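Local coordinates for protein phospholipase C-beta (PLC-beta) (Sepia officinalis, PDB 3QR0) that belongs to the phospholipase C-beta family, carries PH, EF-hand, TIM-barrel and C2 domains on one chain, and binds a calcium ion, at residues G349-E354 against I380-F385; L369-G374 against V391-V396; N418-S421 against L427-Q430. All coordinates share one frame; numbering follows the deposited sequence.

Contact 1: G349-E354 against I380-F385; sequences GKSSVE and IITHGF
Ser351 and Thr382 mark the closest approach of two extended backbones, their CA atoms 6.3 Å apart. The segment 349-354 is irregular and runs toward helix 354-361, whereas 380-385 leaves the short strand 380-381 and becomes loop. Both belong to the X half of the TIM-barrel-like domain, and the contact lays a strand-to-helix loop against the end of a sheet strand that pairs with 366-372 and 391-392.

The contact is small and buried, and one side chain of 349-354 carries it. Ser351 points toward the strand, with OG set beside its own backbone N (chi1 -67°), and this hydroxyl comes up to the main chain of its partner: OG lies 4.0 Å from Thr382 CA and 4.1 Å from Ile381 O, packing distances in both cases. Ile381 also turns its side chain to this side, but it packs among side chains such as Leu369, Phe393 and Val396. Beyond Thr382, the ring of His383 leads away from the serine and hydrogen-bonds to Gln346 O through ND1.

Thr382 OG1, trans to its own N (chi1 -167°), is thereby turned to Thr389 O. Ser351 OG and Thr382 OG1 are 4.1 Å apart and do not bind each other; each hydroxyl instead hydrogen-bonds to that same carbonyl oxygen, Thr389 O.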
# COMPACT_ATOMS: atom_id res chain seq x y z
N GLY A 349 -21.68 3.10 12.94
CA GLY A 349 -21.06 1.98 12.25
C GLY A 349 -20.85 0.76 13.13
O GLY A 349 -21.29 0.74 14.27
N LYS A 350 -20.19 -0.25 12.58
CA LYS A 350 -19.89 -1.47 13.33
C LYS A 350 -18.48 -1.43 13.88
O LYS A 350 -17.58 -0.82 13.28
CB LYS A 350 -20.03 -2.70 12.43
CG LYS A 350 -21.47 -3.03 12.05
CD LYS A 350 -21.55 -4.39 11.36
CE LYS A 350 -22.98 -4.81 11.09
NZ LYS A 350 -23.05 -5.99 10.19
N SER A 351 -18.29 -2.08 15.03
CA SER A 351 -16.97 -2.44 15.53
C SER A 351 -16.65 -3.86 15.06
O SER A 351 -17.56 -4.65 14.81
CB SER A 351 -16.90 -2.35 17.05
OG SER A 351 -17.04 -1.01 17.48
N SER A 352 -15.36 -4.17 14.94
CA SER A 352 -14.93 -5.45 14.37
C SER A 352 -13.65 -5.97 15.02
O SER A 352 -12.81 -5.19 15.47
CB SER A 352 -14.69 -5.26 12.86
OG SER A 352 -14.07 -6.39 12.25
N VAL A 353 -13.51 -7.30 15.07
CA VAL A 353 -12.25 -7.92 15.44
C VAL A 353 -11.37 -8.13 14.20
O VAL A 353 -10.18 -7.83 14.22
CB VAL A 353 -12.46 -9.28 16.13
CG1 VAL A 353 -11.10 -9.89 16.50
CG2 VAL A 353 -13.34 -9.12 17.37
N GLU A 354 -11.97 -8.63 13.13
CA GLU A 354 -11.24 -8.93 11.90
C GLU A 354 -10.50 -7.72 11.31
O GLU A 354 -9.44 -7.88 10.71
CB GLU A 354 -12.18 -9.54 10.85
CG GLU A 354 -11.53 -9.92 9.51
CD GLU A 354 -10.41 -10.95 9.63
OE1 GLU A 354 -10.52 -11.89 10.45
OE2 GLU A 354 -9.42 -10.83 8.88
N ILE A 380 -14.80 -4.46 26.86
CA ILE A 380 -15.18 -4.40 25.46
C ILE A 380 -14.47 -3.25 24.78
O ILE A 380 -13.90 -2.38 25.43
CB ILE A 380 -16.71 -4.20 25.29
CG1 ILE A 380 -17.15 -2.86 25.90
CG2 ILE A 380 -17.46 -5.37 25.92
CD1 ILE A 380 -18.62 -2.58 25.74
N ILE A 381 -14.50 -3.28 23.45
CA ILE A 381 -14.00 -2.19 22.62
C ILE A 381 -15.15 -1.61 21.82
O ILE A 381 -15.90 -2.34 21.18
CB ILE A 381 -12.88 -2.66 21.69
CG1 ILE A 381 -11.62 -2.98 22.50
CG2 ILE A 381 -12.57 -1.60 20.62
CD1 ILE A 381 -10.48 -3.58 21.68
N THR A 382 -15.28 -0.29 21.86
CA THR A 382 -16.34 0.41 21.13
C THR A 382 -16.07 1.92 21.17
O THR A 382 -15.17 2.38 21.89
CB THR A 382 -17.74 0.12 21.73
OG1 THR A 382 -18.76 0.57 20.83
CG2 THR A 382 -17.93 0.80 23.09
N HIS A 383 -16.85 2.68 20.40
CA HIS A 383 -16.80 4.13 20.48
C HIS A 383 -17.85 4.57 21.51
O HIS A 383 -19.05 4.48 21.26
CB HIS A 383 -17.06 4.77 19.11
CG HIS A 383 -16.65 6.21 19.02
ND1 HIS A 383 -16.96 7.01 17.94
CD2 HIS A 383 -15.96 7.00 19.88
CE1 HIS A 383 -16.47 8.22 18.13
NE2 HIS A 383 -15.86 8.25 19.30
N GLY A 384 -17.37 5.03 22.66
CA GLY A 384 -18.25 5.37 23.77
C GLY A 384 -19.28 6.45 23.48
O GLY A 384 -19.01 7.39 22.73
N PHE A 385 -20.46 6.29 24.08
CA PHE A 385 -21.59 7.21 23.94
C PHE A 385 -22.10 7.37 22.50
O PHE A 385 -22.65 8.41 22.14
CB PHE A 385 -21.26 8.58 24.55
CG PHE A 385 -20.79 8.50 25.98
CD1 PHE A 385 -21.71 8.46 27.02
CD2 PHE A 385 -19.44 8.48 26.28
CE1 PHE A 385 -21.28 8.39 28.35
CE2 PHE A 385 -19.01 8.41 27.61
CZ PHE A 385 -19.93 8.36 28.63

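Contact 2: L369-G374 against V391-V396; sequences LDCWDG and VLFKDV. With CA (calcium ion), chain B.
Phe393 brings its ring from the first turn of helix 393-403 to Leu369 and Cys371 of strand 366-372. From CB, which points at the strand, the side chain leaves with CG anti to the backbone N (chi1 176°), and this carries the ring across to the sheet. CD1 and CE1, on one flank of the ring, do the touching. CD1 meets Cys371 SG at 3.7 Å, and the next ring atom, CE1, is equally close to the same sulfur. Phe393 CE1 also receives the CD2 methyl of Leu369 at 3.6 Å, the leucine lying roughly perpendicular to the phenylalanine. The sulfur lies 4.7 Å from the Phe393 ring centroid and 63° off the ring normal, a sulfur-aromatic contact of oblique geometry.

This is the helix-on-sheet packing of the TIM-barrel-like X domain. Leu369 and Cys371 face the helix layer, while Asp370 between them is directed away, where its carboxylate holds the calcium ion through both oxygens, OD2 at 2.5 Å. Two waters bind the same ion, and Asn339, Glu368 and Glu417 complete its site. Tyr341 OH adds a hydrogen bond to Asp370 OD2.

Val396, one turn after Phe393, offers CG1 to the same Leu369 methyl, CD2, at 4.0 Å, the valine and leucine running antiparallel past one another. Val396 N hydrogen-bonds at 3.3 Å to O of Leu392, the N-cap residue, closing the first helical turn. Ile381 packs on Leu369, Phe393 and Val396 alike, and Leu428 of helix 422-436 touches both Cys371 and Phe393.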
# COMPACT_ATOMS: atom_id res chain seq x y z
N LEU A 369 -7.16 1.02 20.54
CA LEU A 369 -8.14 0.20 21.24
C LEU A 369 -8.83 1.10 22.27
O LEU A 369 -8.19 1.54 23.23
CB LEU A 369 -7.47 -0.99 21.94
CG LEU A 369 -6.81 -2.10 21.10
CD1 LEU A 369 -5.55 -1.64 20.37
CD2 LEU A 369 -6.46 -3.30 21.99
N ASP A 370 -10.11 1.38 22.05
CA ASP A 370 -10.93 2.15 22.98
C ASP A 370 -11.62 1.18 23.92
O ASP A 370 -12.59 0.52 23.54
CB ASP A 370 -12.01 2.96 22.24
CG ASP A 370 -11.45 4.14 21.48
OD1 ASP A 370 -10.22 4.30 21.36
OD2 ASP A 370 -12.27 4.94 20.97
N CYS A 371 -11.13 1.11 25.16
CA CYS A 371 -11.58 0.09 26.11
C CYS A 371 -12.63 0.63 27.09
O CYS A 371 -12.42 1.67 27.71
CB CYS A 371 -10.38 -0.47 26.88
SG CYS A 371 -9.05 -1.03 25.79
N TRP A 372 -13.74 -0.09 27.21
CA TRP A 372 -14.84 0.27 28.11
C TRP A 372 -15.28 -0.94 28.94
O TRP A 372 -15.03 -2.09 28.56
CB TRP A 372 -16.04 0.81 27.30
CG TRP A 372 -15.71 2.05 26.50
CD1 TRP A 372 -15.14 2.10 25.27
CD2 TRP A 372 -15.95 3.41 26.89
NE1 TRP A 372 -15.00 3.41 24.86
CE2 TRP A 372 -15.48 4.23 25.84
CE3 TRP A 372 -16.50 4.02 28.02
CZ2 TRP A 372 -15.55 5.63 25.89
CZ3 TRP A 372 -16.57 5.41 28.07
CH2 TRP A 372 -16.10 6.20 27.01
N ASP A 373 -15.93 -0.67 30.07
CA ASP A 373 -16.47 -1.74 30.91
C ASP A 373 -17.60 -2.44 30.18
O ASP A 373 -18.51 -1.78 29.69
CB ASP A 373 -17.02 -1.18 32.24
CG ASP A 373 -15.94 -0.81 33.24
OD1 ASP A 373 -14.75 -1.13 33.01
OD2 ASP A 373 -16.27 -0.20 34.27
N GLY A 374 -17.53 -3.76 30.08
CA GLY A 374 -18.64 -4.56 29.56
C GLY A 374 -19.60 -4.92 30.67
O GLY A 374 -19.19 -5.02 31.84
N VAL A 391 -17.18 -5.05 20.53
CA VAL A 391 -16.50 -6.35 20.44
C VAL A 391 -15.75 -6.62 21.75
O VAL A 391 -15.48 -5.69 22.51
CB VAL A 391 -15.53 -6.42 19.22
CG1 VAL A 391 -16.30 -6.29 17.90
CG2 VAL A 391 -14.45 -5.36 19.32
N LEU A 392 -15.43 -7.89 22.00
CA LEU A 392 -14.69 -8.26 23.22
C LEU A 392 -13.24 -7.84 23.09
O LEU A 392 -12.61 -8.08 22.06
CB LEU A 392 -14.76 -9.76 23.50
CG LEU A 392 -16.01 -10.35 24.16
CD1 LEU A 392 -15.85 -11.86 24.30
CD2 LEU A 392 -16.27 -9.71 25.53
N PHE A 393 -12.70 -7.22 24.13
CA PHE A 393 -11.29 -6.86 24.16
C PHE A 393 -10.40 -8.10 23.97
O PHE A 393 -9.42 -8.06 23.22
CB PHE A 393 -10.93 -6.16 25.47
CG PHE A 393 -9.47 -5.86 25.62
CD1 PHE A 393 -8.95 -4.66 25.15
CD2 PHE A 393 -8.61 -6.78 26.21
CE1 PHE A 393 -7.59 -4.39 25.26
CE2 PHE A 393 -7.25 -6.51 26.33
CZ PHE A 393 -6.74 -5.31 25.85
N LYS A 394 -10.75 -9.19 24.65
CA LYS A 394 -10.00 -10.45 24.56
C LYS A 394 -9.88 -10.94 23.11
O LYS A 394 -8.79 -11.31 22.67
CB LYS A 394 -10.67 -11.52 25.43
CG LYS A 394 -9.96 -12.86 25.49
CD LYS A 394 -10.68 -13.78 26.47
CE LYS A 394 -10.11 -15.19 26.50
NZ LYS A 394 -10.66 -15.96 27.65
N ASP A 395 -10.99 -10.92 22.37
CA ASP A 395 -10.96 -11.31 20.96
C ASP A 395 -10.01 -10.44 20.14
O ASP A 395 -9.27 -10.95 19.31
CB ASP A 395 -12.37 -11.26 20.34
CG ASP A 395 -13.30 -12.35 20.86
OD1 ASP A 395 -12.81 -13.31 21.50
OD2 ASP A 395 -14.52 -12.25 20.62
N VAL A 396 -10.03 -9.13 20.38
CA VAL A 396 -9.15 -8.21 19.65
C VAL A 396 -7.66 -8.53 19.89
O VAL A 396 -6.88 -8.62 18.93
CB VAL A 396 -9.46 -6.73 19.99
CG1 VAL A 396 -8.37 -5.82 19.46
CG2 VAL A 396 -10.82 -6.32 19.43
CA CA B . -10.49 6.61 20.30
O HOH W 1 -12.48 8.03 20.14
O HOH W 2 -10.04 8.69 19.12

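Contact 3: N418-S421 against L427-Q430; sequences NHCS and LLAQ
An Asx turn at the end of strand 412-418 starts this contact, within the link to helix 422-436 of a beta-alpha-beta crossover of the TIM-barrel-like X domain. Asn418 and Cys420 meet Leu428 in the helix; five residues separate the segments, and the second turn of the helix packs against the strand end just before it.

In the turn, Asn418 OD1 accepts from Cys420 N at 3.2 Å in a nearly straight bond (164° at the hydrogen), the donor tilted 16° from the carbonyl plane. The other end of the amide is held too, ND2 being bonded to Asn470 OD1, so its rotation is fixed from both branches. Ser421 then takes the N-cap position of the helix, and its backbone N binds Asp373 OD1.

His419, turned away from the helix, stacks on Trp372 and hydrogen-bonds through NE2 to Glu417 OE2. Glu417 is a calcium ligand, which makes His419 a second-shell residue of the metal site.

Leu428 and Asn418 extend toward each other from the helix and the strand end, Leu428 with CD1 anti to CA (chi2 178°), which carries that methyl to the turn. The CD1 methyl stands beyond the outer end of the Asn418 amide and to one side of its plane, 4.0 Å from ND2. The same Leu428 CD1 touches Cys420 SG at 4.0 Å and Asn418 OD1 at 3.8 Å.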
# COMPACT_ATOMS: atom_id res chain seq x y z
N ASN A 418 -8.26 4.29 27.56
CA ASN A 418 -8.70 3.43 28.65
C ASN A 418 -9.82 4.07 29.48
O ASN A 418 -9.61 5.09 30.12
CB ASN A 418 -7.49 3.14 29.53
CG ASN A 418 -7.66 1.92 30.39
OD1 ASN A 418 -8.78 1.49 30.69
ND2 ASN A 418 -6.54 1.35 30.82
N HIS A 419 -11.01 3.47 29.45
CA HIS A 419 -12.13 3.95 30.26
C HIS A 419 -12.61 2.92 31.28
O HIS A 419 -13.67 3.09 31.87
CB HIS A 419 -13.29 4.36 29.35
CG HIS A 419 -12.92 5.39 28.34
ND1 HIS A 419 -12.98 6.74 28.60
CD2 HIS A 419 -12.46 5.27 27.07
CE1 HIS A 419 -12.57 7.41 27.54
NE2 HIS A 419 -12.26 6.54 26.59
N CYS A 420 -11.81 1.88 31.50
CA CYS A 420 -12.25 0.76 32.33
C CYS A 420 -12.06 1.01 33.82
O CYS A 420 -11.15 1.74 34.23
CB CYS A 420 -11.52 -0.52 31.94
SG CYS A 420 -12.08 -1.21 30.39
N SER A 421 -12.92 0.40 34.63
CA SER A 421 -12.73 0.35 36.07
C SER A 421 -11.49 -0.48 36.38
O SER A 421 -10.99 -1.20 35.52
CB SER A 421 -13.95 -0.29 36.74
OG SER A 421 -14.12 -1.62 36.28
N LEU A 427 -8.21 -7.25 33.91
CA LEU A 427 -8.48 -8.19 32.84
C LEU A 427 -7.81 -7.77 31.53
O LEU A 427 -7.29 -8.62 30.82
CB LEU A 427 -9.99 -8.39 32.66
CG LEU A 427 -10.69 -9.00 33.88
CD1 LEU A 427 -12.20 -9.00 33.70
CD2 LEU A 427 -10.17 -10.41 34.15
N LEU A 428 -7.82 -6.47 31.22
CA LEU A 428 -7.09 -5.96 30.05
C LEU A 428 -5.64 -6.41 30.12
O LEU A 428 -5.11 -6.99 29.16
CB LEU A 428 -7.12 -4.43 29.97
CG LEU A 428 -8.44 -3.69 29.78
CD1 LEU A 428 -8.20 -2.19 29.80
CD2 LEU A 428 -9.15 -4.11 28.51
N ALA A 429 -5.00 -6.15 31.26
CA ALA A 429 -3.59 -6.51 31.47
C ALA A 429 -3.38 -8.01 31.38
O ALA A 429 -2.42 -8.47 30.76
CB ALA A 429 -3.11 -5.99 32.82
N GLN A 430 -4.29 -8.76 32.00
CA GLN A 430 -4.22 -10.22 31.98
C GLN A 430 -4.29 -10.76 30.56
O GLN A 430 -3.47 -11.60 30.18
CB GLN A 430 -5.36 -10.82 32.82
CG GLN A 430 -5.35 -12.33 32.87
CD GLN A 430 -6.52 -12.90 33.65
OE1 GLN A 430 -7.01 -12.29 34.61
NE2 GLN A 430 -6.98 -14.08 33.24

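Overall arrangement
All three contacts lie in the X half of the TIM-barrel-like domain. Contacts 1 and 2 have centres about 8 Å apart and alternate along the chain; they are joined within one sheet, where Ile381 N probably hydrogen-bonds to Val391 O at 2.8 Å. Contact 3 follows in sequence, its centre about 9 Å from that of contact 2, and the probable bond from His419 N to Cys371 O (2.9 Å) ties them. Contacts 1 and 3, about 16 Å apart between centres, do not touch. The calcium ion is bound directly in contact 2, and lies about 8 Å from the Ile381 side chain of contact 1 and about 10 Å from that of Asn418 in contact 3.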